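Local coordinates for protein beta-N-acetylhexosaminidase (Streptomyces plicatus, PDB 5FD0) that probably hydrolyses terminal non-reducing N-acetyl-D-hexosamine residues of N-acetyl-beta-D-hexosaminides, as a family 20 glycoside hydrolase, at residues W367-T372 against L412-Y417; A395-L400 against V420-D425; R20-D25 against R127-P132. All coordinates share one frame; numbering follows the deposited sequence.

In the fold
Interaction 3 closes first along the sequence, joining residues 20-25 to the end of helix 116-129 beside strand 144-153 of the mixed sheet. The other two follow inside the catalytic barrel, and their segments alternate: 367-372, 395-400, 412-417, 420-425. Interactions 1 and 2 have centres about 10 Å apart and touch through Asp-370, which meets both Asp-396 and Arg-422, and through Trp-367, which packs against Tyr-399 and Ala-395. Loops following strands 363-366 and 389-392 both reach the same N-acetylglucosamine, and Asp-370 ties them together. Interaction 3 is remote from this site, its centre about 36 Å from that of interaction 1 and about 26 Å from that of interaction 2.

Interaction 1: residues W367-T372 against L412-Y417. With NAG (2-acetamido-2-deoxy-beta-D-glucopyranose), chain B.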
loop_
_atom_site.group_PDB
_atom_site.type_symbol
_atom_site.label_atom_id
_atom_site.label_comp_id
_atom_site.label_asym_id
_atom_site.label_seq_id
_atom_site.Cartn_x
_atom_site.Cartn_y
_atom_site.Cartn_z
ATOM N N TRP A 367 -7.566 12.402 -4.928
ATOM C CA TRP A 367 -6.245 12.948 -4.678
ATOM C C TRP A 367 -6.245 14.476 -4.583
ATOM O O TRP A 367 -5.192 15.110 -4.741
ATOM C CB TRP A 367 -5.286 12.447 -5.754
ATOM C CG TRP A 367 -5.606 12.808 -7.161
ATOM C CD1 TRP A 367 -6.594 12.271 -7.965
ATOM C CD2 TRP A 367 -4.874 13.727 -7.989
ATOM N NE1 TRP A 367 -6.524 12.831 -9.228
ATOM C CE2 TRP A 367 -5.476 13.715 -9.268
ATOM C CE3 TRP A 367 -3.768 14.552 -7.776
ATOM C CZ2 TRP A 367 -5.024 14.534 -10.310
ATOM C CZ3 TRP A 367 -3.317 15.344 -8.819
ATOM C CH2 TRP A 367 -3.943 15.329 -10.063
ATOM N N GLY A 368 -7.389 15.079 -4.274
ATOM C CA GLY A 368 -7.452 16.511 -4.095
ATOM C C GLY A 368 -6.797 16.970 -2.813
ATOM O O GLY A 368 -6.136 16.222 -2.090
ATOM N N LEU A 369 -6.947 18.270 -2.559
ATOM C CA LEU A 369 -6.228 18.943 -1.485
ATOM C C LEU A 369 -7.186 19.862 -0.727
ATOM O O LEU A 369 -8.299 20.135 -1.179
ATOM C CB LEU A 369 -5.064 19.776 -2.014
ATOM C CG LEU A 369 -3.967 19.167 -2.870
ATOM C CD1 LEU A 369 -4.456 18.847 -4.240
ATOM C CD2 LEU A 369 -2.837 20.167 -2.967
ATOM N N ASP A 370 -6.736 20.351 0.437
ATOM C CA ASP A 370 -7.533 21.343 1.169
ATOM C C ASP A 370 -8.026 22.444 0.243
ATOM O O ASP A 370 -9.194 22.845 0.301
ATOM C CB ASP A 370 -6.719 21.990 2.281
ATOM C CG ASP A 370 -6.656 21.166 3.527
ATOM O OD1 ASP A 370 -7.113 20.002 3.550
ATOM O OD2 ASP A 370 -6.105 21.705 4.503
ATOM N N ARG A 371 -7.144 22.935 -0.618
ATOM C CA ARG A 371 -7.389 24.088 -1.480
ATOM C C ARG A 371 -8.136 23.762 -2.762
ATOM O O ARG A 371 -8.379 24.664 -3.564
ATOM C CB ARG A 371 -6.067 24.712 -1.877
ATOM C CG ARG A 371 -5.332 23.873 -2.887
ATOM C CD ARG A 371 -3.914 24.349 -2.967
ATOM N NE ARG A 371 -3.187 23.653 -4.017
ATOM C CZ ARG A 371 -1.863 23.540 -4.046
ATOM N NH1 ARG A 371 -1.115 24.057 -3.068
ATOM N NH2 ARG A 371 -1.286 22.898 -5.045
ATOM N N THR A 372 -8.451 22.504 -3.008
ATOM C CA THR A 372 -9.211 22.141 -4.193
ATOM C C THR A 372 -10.540 22.887 -4.192
ATOM O O THR A 372 -11.140 23.119 -3.139
ATOM C CB THR A 372 -9.420 20.633 -4.193
ATOM O OG1 THR A 372 -8.142 20.017 -4.369
ATOM C CG2 THR A 372 -10.367 20.191 -5.263
ATOM N N LEU A 412 8.693 16.229 -4.226
ATOM C CA LEU A 412 8.083 17.351 -4.926
ATOM C C LEU A 412 7.399 18.298 -3.945
ATOM O O LEU A 412 7.211 17.984 -2.773
ATOM C CB LEU A 412 7.070 16.861 -5.955
ATOM C CG LEU A 412 7.630 15.970 -7.046
ATOM C CD1 LEU A 412 6.522 15.640 -8.022
ATOM C CD2 LEU A 412 8.807 16.652 -7.775
ATOM N N SER A 413 7.003 19.470 -4.440
ATOM C CA SER A 413 6.425 20.482 -3.569
ATOM C C SER A 413 5.160 21.106 -4.142
ATOM O O SER A 413 4.665 22.076 -3.581
ATOM C CB SER A 413 7.447 21.588 -3.266
ATOM O OG SER A 413 7.868 22.182 -4.467
ATOM N N TRP A 414 4.613 20.573 -5.228
ATOM C CA TRP A 414 3.495 21.239 -5.866
ATOM C C TRP A 414 2.264 21.265 -4.971
ATOM O O TRP A 414 1.422 22.157 -5.109
ATOM C CB TRP A 414 3.175 20.584 -7.206
ATOM C CG TRP A 414 2.684 19.171 -7.114
ATOM C CD1 TRP A 414 3.430 18.046 -7.210
ATOM C CD2 TRP A 414 1.329 18.741 -6.909
ATOM N NE1 TRP A 414 2.627 16.940 -7.112
ATOM C CE2 TRP A 414 1.336 17.337 -6.917
ATOM C CE3 TRP A 414 0.116 19.407 -6.738
ATOM C CZ2 TRP A 414 0.178 16.584 -6.747
ATOM C CZ3 TRP A 414 -1.041 18.656 -6.575
ATOM C CH2 TRP A 414 -0.992 17.256 -6.578
ATOM N N ALA A 415 2.145 20.320 -4.044
ATOM C CA ALA A 415 1.014 20.273 -3.128
ATOM C C ALA A 415 1.308 20.993 -1.817
ATOM O O ALA A 415 0.586 20.788 -0.838
ATOM C CB ALA A 415 0.603 18.817 -2.852
ATOM N N GLY A 416 2.342 21.836 -1.777
ATOM C CA GLY A 416 2.819 22.362 -0.503
ATOM C C GLY A 416 3.721 21.332 0.163
ATOM O O GLY A 416 4.095 20.316 -0.431
ATOM N N TYR A 417 4.072 21.608 1.410
ATOM C CA TYR A 417 4.887 20.726 2.233
ATOM C C TYR A 417 3.981 19.919 3.153
ATOM O O TYR A 417 2.923 20.388 3.573
ATOM C CB TYR A 417 5.906 21.540 3.027
ATOM C CG TYR A 417 6.783 22.328 2.081
ATOM C CD1 TYR A 417 7.584 21.663 1.177
ATOM C CD2 TYR A 417 6.770 23.718 2.055
ATOM C CE1 TYR A 417 8.369 22.330 0.289
ATOM C CE2 TYR A 417 7.565 24.422 1.144
ATOM C CZ TYR A 417 8.362 23.718 0.272
ATOM O OH TYR A 417 9.156 24.355 -0.643
HETATM C C1 NAG B . 0.239 14.237 -9.812
HETATM C C2 NAG B . 0.172 13.127 -10.878
HETATM C C3 NAG B . 1.228 12.062 -10.775
HETATM C C4 NAG B . 2.565 12.595 -10.398
HETATM C C5 NAG B . 2.328 13.260 -9.055
HETATM C C6 NAG B . 3.560 13.688 -8.324
HETATM C C7 NAG B . -1.668 11.940 -9.747
HETATM C C8 NAG B . -3.013 11.265 -9.867
HETATM N N2 NAG B . -1.138 12.475 -10.864
HETATM O O1 NAG B . -0.120 15.419 -10.407
HETATM O O3 NAG B . 1.367 11.407 -12.065
HETATM O O4 NAG B . 3.500 11.524 -10.305
HETATM O O5 NAG B . 1.544 14.459 -9.290
HETATM O O6 NAG B . 3.226 14.130 -7.029
HETATM O O7 NAG B . -1.122 11.989 -8.691
HETATM O O HOH W 1 1.273 24.806 -4.274
#
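Trp-414 brings the six-membered end of its indole against Trp-367, whose ring edge it meets in plane: CH2 of Trp-414 is 3.8 Å from CZ3 of Trp-367, and the two side chains cross at about a right angle. The sugar uses a different surface of each. Its acetamido methyl C8 sits 3.5 Å above the Trp-367 ring plane, over the centre, while Trp-414 presents its edge, NE1 donating to O6 of the sugar over 2.9 Å in a nearly straight bond (168°). Both tryptophans sit on loops following strands of a (beta/alpha)8 barrel, where family 20 enzymes hold the N-acetyl sugar, and Trp-367 NE1 is itself held by Gln-352. Deeper in, Leu-369 CD2 packs 3.7 Å from CB of Ala-415 and also lies over the rim of one face of the Arg-371 guanidinium. That arginine has an extended chain, from which NH2 reaches the backbone O of Trp-414 at 2.8 Å, with the acceptor close to the guanidinium plane. A water accepts from NH1 of Arg-371 and donates to the same Trp-414 oxygen, 2.8 Å from each, so one carbonyl is gripped twice by the arginine, once directly and once through solvent.

Interaction 2: residues A395-L400 against V420-D425; sequences ADRTYL and VQRSYD. With NAG (2-acetamido-2-deoxy-beta-D-glucopyranose), chain B.
Two nitrogens of Arg-422, NE and NH2, take hold of Asp-396 at two different atoms. NH2 forms a salt bridge to OD2 of Asp-396 at 2.7 Å, and NE donates to the backbone O of Asp-396 at 2.9 Å, a more bent bond (136°). The carboxylate oxygen lies in the guanidinium plane, although the N-H approaches well out of the carboxylate's own plane. This joins the loop after barrel strand 389-392 to the short helix 420-424 of the catalytic (beta/alpha)8 domain. With CG anti to the backbone N (chi1 -176°) and the chain extended as far as NE, Arg-422 reaches beyond its helix to the loop. Asp-370 supplies a second carboxylate for its NH2.

Arg-397 answers in the other direction: bent at chi2 (-79°), it sends NH1 to the backbone O of Arg-422 at 3.0 Å. Its guanidinium then lies flat on that of Arg-422, centres 4.0 Å apart, a stacking of like charges that the carboxylates of Asp-396 and Asp-370 probably make tolerable. Beside it, OG of Ser-423 donates to the backbone O of Arg-397 at 2.7 Å, and CA of Ser-423 also approaches that oxygen. Thr-398 packs farther on against Val-469 of helix 466-474. At the sugar end of the loop, Tyr-399 OH donates to the acetamido oxygen O7 of N-acetylglucosamine over 2.7 Å.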
loop_
_atom_site.group_PDB
_atom_site.type_symbol
_atom_site.label_atom_id
_atom_site.label_comp_id
_atom_site.label_asym_id
_atom_site.label_seq_id
_atom_site.Cartn_x
_atom_site.Cartn_y
_atom_site.Cartn_z
ATOM N N ALA A 395 -3.471 14.725 -1.929
ATOM C CA ALA A 395 -2.079 14.975 -2.319
ATOM C C ALA A 395 -1.326 15.818 -1.301
ATOM O O ALA A 395 -0.089 15.762 -1.262
ATOM C CB ALA A 395 -1.985 15.633 -3.697
ATOM N N ASP A 396 -2.028 16.556 -0.453
ATOM C CA ASP A 396 -1.406 17.310 0.625
ATOM C C ASP A 396 -1.532 16.591 1.969
ATOM O O ASP A 396 -1.416 17.227 3.023
ATOM C CB ASP A 396 -2.000 18.727 0.708
ATOM C CG ASP A 396 -3.483 18.744 1.027
ATOM O OD1 ASP A 396 -4.137 17.683 0.914
ATOM O OD2 ASP A 396 -3.999 19.844 1.385
ATOM N N ARG A 397 -1.759 15.276 1.941
ATOM C CA ARG A 397 -1.796 14.450 3.139
ATOM C C ARG A 397 -0.978 13.157 3.010
ATOM O O ARG A 397 -0.139 12.880 3.864
ATOM C CB ARG A 397 -3.239 14.078 3.477
ATOM C CG ARG A 397 -4.164 15.285 3.700
ATOM C CD ARG A 397 -3.985 15.883 5.045
ATOM N NE ARG A 397 -4.884 17.017 5.231
ATOM C CZ ARG A 397 -4.971 17.714 6.350
ATOM N NH1 ARG A 397 -4.215 17.381 7.384
ATOM N NH2 ARG A 397 -5.784 18.768 6.422
ATOM N N THR A 398 -1.254 12.335 1.998
ATOM C CA THR A 398 -0.731 10.965 1.947
ATOM C C THR A 398 0.085 10.672 0.696
ATOM O O THR A 398 0.438 9.508 0.462
ATOM C CB THR A 398 -1.877 9.956 2.036
ATOM O OG1 THR A 398 -2.654 10.025 0.840
ATOM C CG2 THR A 398 -2.775 10.257 3.235
ATOM N N TYR A 399 0.386 11.679 -0.121
ATOM C CA TYR A 399 1.374 11.543 -1.203
ATOM C C TYR A 399 2.764 11.527 -0.582
ATOM O O TYR A 399 3.272 12.551 -0.119
ATOM C CB TYR A 399 1.221 12.676 -2.216
ATOM C CG TYR A 399 0.247 12.392 -3.313
ATOM C CD1 TYR A 399 -0.918 11.654 -3.071
ATOM C CD2 TYR A 399 0.477 12.856 -4.607
ATOM C CE1 TYR A 399 -1.802 11.407 -4.079
ATOM C CE2 TYR A 399 -0.412 12.602 -5.624
ATOM C CZ TYR A 399 -1.540 11.869 -5.351
ATOM O OH TYR A 399 -2.400 11.592 -6.358
ATOM N N LEU A 400 3.366 10.334 -0.521
ATOM C CA LEU A 400 4.642 10.136 0.156
ATOM C C LEU A 400 5.825 10.717 -0.612
ATOM O O LEU A 400 6.916 10.829 -0.047
ATOM C CB LEU A 400 4.877 8.624 0.395
ATOM C CG LEU A 400 3.851 7.992 1.334
ATOM C CD1 LEU A 400 4.058 6.475 1.335
ATOM C CD2 LEU A 400 3.967 8.526 2.746
ATOM N N VAL A 420 4.925 15.389 9.177
ATOM C CA VAL A 420 4.335 14.166 9.708
ATOM C C VAL A 420 2.965 14.429 10.330
ATOM O O VAL A 420 2.012 13.662 10.120
ATOM C CB VAL A 420 5.323 13.537 10.709
ATOM C CG1 VAL A 420 4.771 12.260 11.281
ATOM C CG2 VAL A 420 6.643 13.275 10.001
ATOM N N GLN A 421 2.830 15.501 11.122
ATOM C CA GLN A 421 1.535 15.717 11.772
ATOM C C GLN A 421 0.435 15.959 10.737
ATOM O O GLN A 421 -0.668 15.417 10.851
ATOM C CB GLN A 421 1.586 16.882 12.791
ATOM C CG GLN A 421 0.181 17.157 13.351
ATOM C CD GLN A 421 0.110 18.205 14.466
ATOM O OE1 GLN A 421 1.099 18.837 14.818
ATOM N NE2 GLN A 421 -1.076 18.367 15.025
ATOM N N ARG A 422 0.705 16.789 9.728
ATOM C CA ARG A 422 -0.300 17.029 8.688
ATOM C C ARG A 422 -0.751 15.729 8.033
ATOM O O ARG A 422 -1.943 15.533 7.768
ATOM C CB ARG A 422 0.247 17.970 7.611
ATOM C CG ARG A 422 -0.789 18.327 6.556
ATOM C CD ARG A 422 -0.302 19.360 5.527
ATOM N NE ARG A 422 -1.378 19.625 4.575
ATOM C CZ ARG A 422 -2.396 20.440 4.820
ATOM N NH1 ARG A 422 -2.452 21.083 5.976
ATOM N NH2 ARG A 422 -3.356 20.614 3.918
ATOM N N SER A 423 0.203 14.846 7.718
ATOM C CA SER A 423 -0.128 13.597 7.051
ATOM C C SER A 423 -1.103 12.766 7.871
ATOM O O SER A 423 -1.959 12.070 7.310
ATOM C CB SER A 423 1.146 12.779 6.794
ATOM O OG SER A 423 0.802 11.611 6.086
ATOM N N TYR A 424 -0.955 12.796 9.201
ATOM C CA TYR A 424 -1.724 11.964 10.123
ATOM C C TYR A 424 -3.006 12.620 10.611
ATOM O O TYR A 424 -3.980 11.918 10.886
ATOM C CB TYR A 424 -0.867 11.629 11.345
ATOM C CG TYR A 424 -1.582 10.917 12.486
ATOM C CD1 TYR A 424 -1.756 9.532 12.467
ATOM C CD2 TYR A 424 -2.034 11.624 13.601
ATOM C CE1 TYR A 424 -2.398 8.868 13.507
ATOM C CE2 TYR A 424 -2.689 10.977 14.648
ATOM C CZ TYR A 424 -2.855 9.598 14.600
ATOM O OH TYR A 424 -3.504 8.953 15.611
ATOM N N ASP A 425 -3.040 13.942 10.744
ATOM C CA ASP A 425 -3.992 14.564 11.663
ATOM C C ASP A 425 -5.293 14.947 10.951
ATOM O O ASP A 425 -5.623 16.116 10.784
ATOM C CB ASP A 425 -3.337 15.769 12.322
ATOM C CG ASP A 425 -4.019 16.182 13.636
ATOM O OD1 ASP A 425 -4.907 15.454 14.140
ATOM O OD2 ASP A 425 -3.616 17.234 14.167
HETATM C C1 NAG B . 0.239 14.237 -9.812
HETATM C C2 NAG B . 0.172 13.127 -10.878
HETATM C C3 NAG B . 1.228 12.062 -10.775
HETATM C C4 NAG B . 2.565 12.595 -10.398
HETATM C C5 NAG B . 2.328 13.260 -9.055
HETATM C C6 NAG B . 3.560 13.688 -8.324
HETATM C C7 NAG B . -1.668 11.940 -9.747
HETATM C C8 NAG B . -3.013 11.265 -9.867
HETATM N N2 NAG B . -1.138 12.475 -10.864
HETATM O O1 NAG B . -0.120 15.419 -10.407
HETATM O O3 NAG B . 1.367 11.407 -12.065
HETATM O O4 NAG B . 3.500 11.524 -10.305
HETATM O O5 NAG B . 1.544 14.459 -9.290
HETATM O O6 NAG B . 3.226 14.130 -7.029
HETATM O O7 NAG B . -1.122 11.989 -8.691
#

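Interaction 3: residues R20-D25 against R127-P132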
loop_
_atom_site.group_PDB
_atom_site.type_symbol
_atom_site.label_atom_id
_atom_site.label_comp_id
_atom_site.label_asym_id
_atom_site.label_seq_id
_atom_site.Cartn_x
_atom_site.Cartn_y
_atom_site.Cartn_z
ATOM N N ARG A 20 12.866 -3.473 30.218
ATOM C CA ARG A 20 11.450 -3.806 30.344
ATOM C C ARG A 20 10.760 -3.849 28.977
ATOM O O ARG A 20 11.219 -3.208 28.025
ATOM C CB ARG A 20 10.761 -2.766 31.242
ATOM C CG ARG A 20 11.284 -2.755 32.692
ATOM C CD ARG A 20 10.214 -3.227 33.679
ATOM N NE ARG A 20 10.736 -4.151 34.682
ATOM C CZ ARG A 20 9.971 -4.820 35.544
ATOM N NH1 ARG A 20 8.649 -4.663 35.520
ATOM N NH2 ARG A 20 10.522 -5.649 36.430
ATOM N N PRO A 21 9.648 -4.582 28.845
ATOM C CA PRO A 21 8.978 -4.680 27.537
ATOM C C PRO A 21 8.248 -3.398 27.164
ATOM O O PRO A 21 7.828 -2.633 28.032
ATOM C CB PRO A 21 7.988 -5.838 27.727
ATOM C CG PRO A 21 7.761 -5.939 29.178
ATOM C CD PRO A 21 9.000 -5.420 29.867
ATOM N N THR A 22 8.082 -3.177 25.853
ATOM C CA THR A 22 7.300 -2.034 25.394
ATOM C C THR A 22 5.865 -2.202 25.878
ATOM O O THR A 22 5.367 -3.330 25.953
ATOM C CB THR A 22 7.278 -1.863 23.855
ATOM O OG1 THR A 22 6.278 -2.691 23.237
ATOM C CG2 THR A 22 8.575 -2.181 23.235
ATOM N N PRO A 23 5.164 -1.094 26.159
ATOM C CA PRO A 23 3.776 -1.199 26.593
ATOM C C PRO A 23 2.907 -1.852 25.548
ATOM O O PRO A 23 3.127 -1.721 24.341
ATOM C CB PRO A 23 3.359 0.260 26.839
ATOM C CG PRO A 23 4.588 0.964 27.085
ATOM C CD PRO A 23 5.653 0.285 26.271
ATOM N N LEU A 24 1.914 -2.588 26.050
ATOM C CA LEU A 24 1.034 -3.344 25.182
ATOM C C LEU A 24 0.365 -2.457 24.142
ATOM O O LEU A 24 0.053 -2.928 23.047
ATOM C CB LEU A 24 -0.012 -4.075 26.021
ATOM C CG LEU A 24 -0.844 -5.138 25.323
ATOM C CD1 LEU A 24 0.033 -6.249 24.734
ATOM C CD2 LEU A 24 -1.897 -5.734 26.249
ATOM N N ASP A 25 0.125 -1.183 24.457
ATOM C CA ASP A 25 -0.634 -0.317 23.562
ATOM C C ASP A 25 0.256 0.421 22.580
ATOM O O ASP A 25 -0.252 1.136 21.715
ATOM C CB ASP A 25 -1.429 0.725 24.354
ATOM C CG ASP A 25 -0.540 1.809 24.925
ATOM O OD1 ASP A 25 0.459 1.483 25.580
ATOM O OD2 ASP A 25 -0.815 2.995 24.704
ATOM N N ARG A 127 5.380 -8.333 16.430
ATOM C CA ARG A 127 6.743 -7.900 16.157
ATOM C C ARG A 127 7.023 -6.489 16.668
ATOM O O ARG A 127 8.192 -6.120 16.811
ATOM C CB ARG A 127 7.072 -7.999 14.662
ATOM C CG ARG A 127 6.286 -7.124 13.746
ATOM C CD ARG A 127 6.362 -7.691 12.305
ATOM N NE ARG A 127 7.664 -7.440 11.698
ATOM C CZ ARG A 127 7.893 -7.330 10.393
ATOM N NH1 ARG A 127 6.915 -7.425 9.511
ATOM N NH2 ARG A 127 9.116 -7.097 9.974
ATOM N N GLN A 128 5.994 -5.703 16.972
ATOM C CA GLN A 128 6.227 -4.413 17.625
ATOM C C GLN A 128 6.225 -4.518 19.151
ATOM O O GLN A 128 6.810 -3.661 19.822
ATOM C CB GLN A 128 5.176 -3.395 17.166
ATOM C CG GLN A 128 5.327 -2.974 15.715
ATOM C CD GLN A 128 4.291 -1.930 15.305
ATOM O OE1 GLN A 128 3.905 -1.072 16.099
ATOM N NE2 GLN A 128 3.855 -1.994 14.061
ATOM N N LEU A 129 5.579 -5.537 19.715
ATOM C CA LEU A 129 5.694 -5.774 21.153
ATOM C C LEU A 129 7.057 -6.299 21.538
ATOM O O LEU A 129 7.538 -6.020 22.639
ATOM C CB LEU A 129 4.625 -6.750 21.594
ATOM C CG LEU A 129 3.220 -6.236 21.330
ATOM C CD1 LEU A 129 2.222 -7.293 21.661
ATOM C CD2 LEU A 129 2.946 -4.967 22.124
ATOM N N LEU A 130 7.693 -7.049 20.654
ATOM C CA LEU A 130 9.051 -7.475 20.879
ATOM C C LEU A 130 9.997 -6.284 20.752
ATOM O O LEU A 130 9.623 -5.234 20.213
ATOM C CB LEU A 130 9.415 -8.582 19.888
ATOM C CG LEU A 130 8.755 -9.923 20.195
ATOM C CD1 LEU A 130 8.813 -10.831 18.954
ATOM C CD2 LEU A 130 9.424 -10.589 21.390
ATOM N N PRO A 131 11.221 -6.404 21.263
ATOM C CA PRO A 131 12.126 -5.257 21.285
ATOM C C PRO A 131 12.807 -5.031 19.944
ATOM O O PRO A 131 12.820 -5.908 19.074
ATOM C CB PRO A 131 13.144 -5.641 22.365
ATOM C CG PRO A 131 13.190 -7.138 22.251
ATOM C CD PRO A 131 11.754 -7.521 22.068
ATOM N N PRO A 132 13.406 -3.856 19.761
ATOM C CA PRO A 132 14.007 -3.510 18.466
ATOM C C PRO A 132 15.077 -4.476 17.990
ATOM O O PRO A 132 15.298 -4.588 16.779
ATOM C CB PRO A 132 14.603 -2.120 18.721
ATOM C CG PRO A 132 14.051 -1.661 19.984
ATOM C CD PRO A 132 13.544 -2.784 20.757
HETATM O O HOH W 2 5.797 -5.808 24.726
#
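A first torsion of 84° in Thr-22 sets OG1 between its backbone N and carbonyl carbon, and CG2 beside the N, so that both branches face the last turn of helix 116-129. OG1 stands 3.6 Å from the backbone O of Gln-128 and equally far from that of Leu-129, too long for a firm bond; it donates weakly to O of Pro-23. Water makes the polar link instead, donating to O of Thr-22 at 2.8 Å and to O of Leu-129 at 2.7 Å. The helix belongs to the alpha/beta domain that precedes the catalytic barrel in family 20 enzymes, and after it come Leu-130, Pro-131 and Pro-132, the prolines having no N-H to offer the carbonyls of Arg-127 and Gln-128. If an alanine replaced Thr-22, the loss of OG1 and CG2 would probably open a gap over the carbonyls of Gln-128 and Leu-129. Past the water bridge the contact is apolar: Leu-129 CD1 meets CD1 of Leu-24 at 3.9 Å, the two side chains passing obliquely, and CD2 of Leu-129 rests 3.7 Å from the backbone O of Leu-24. Leu-24 also touches Ile-151 of strand 144-153.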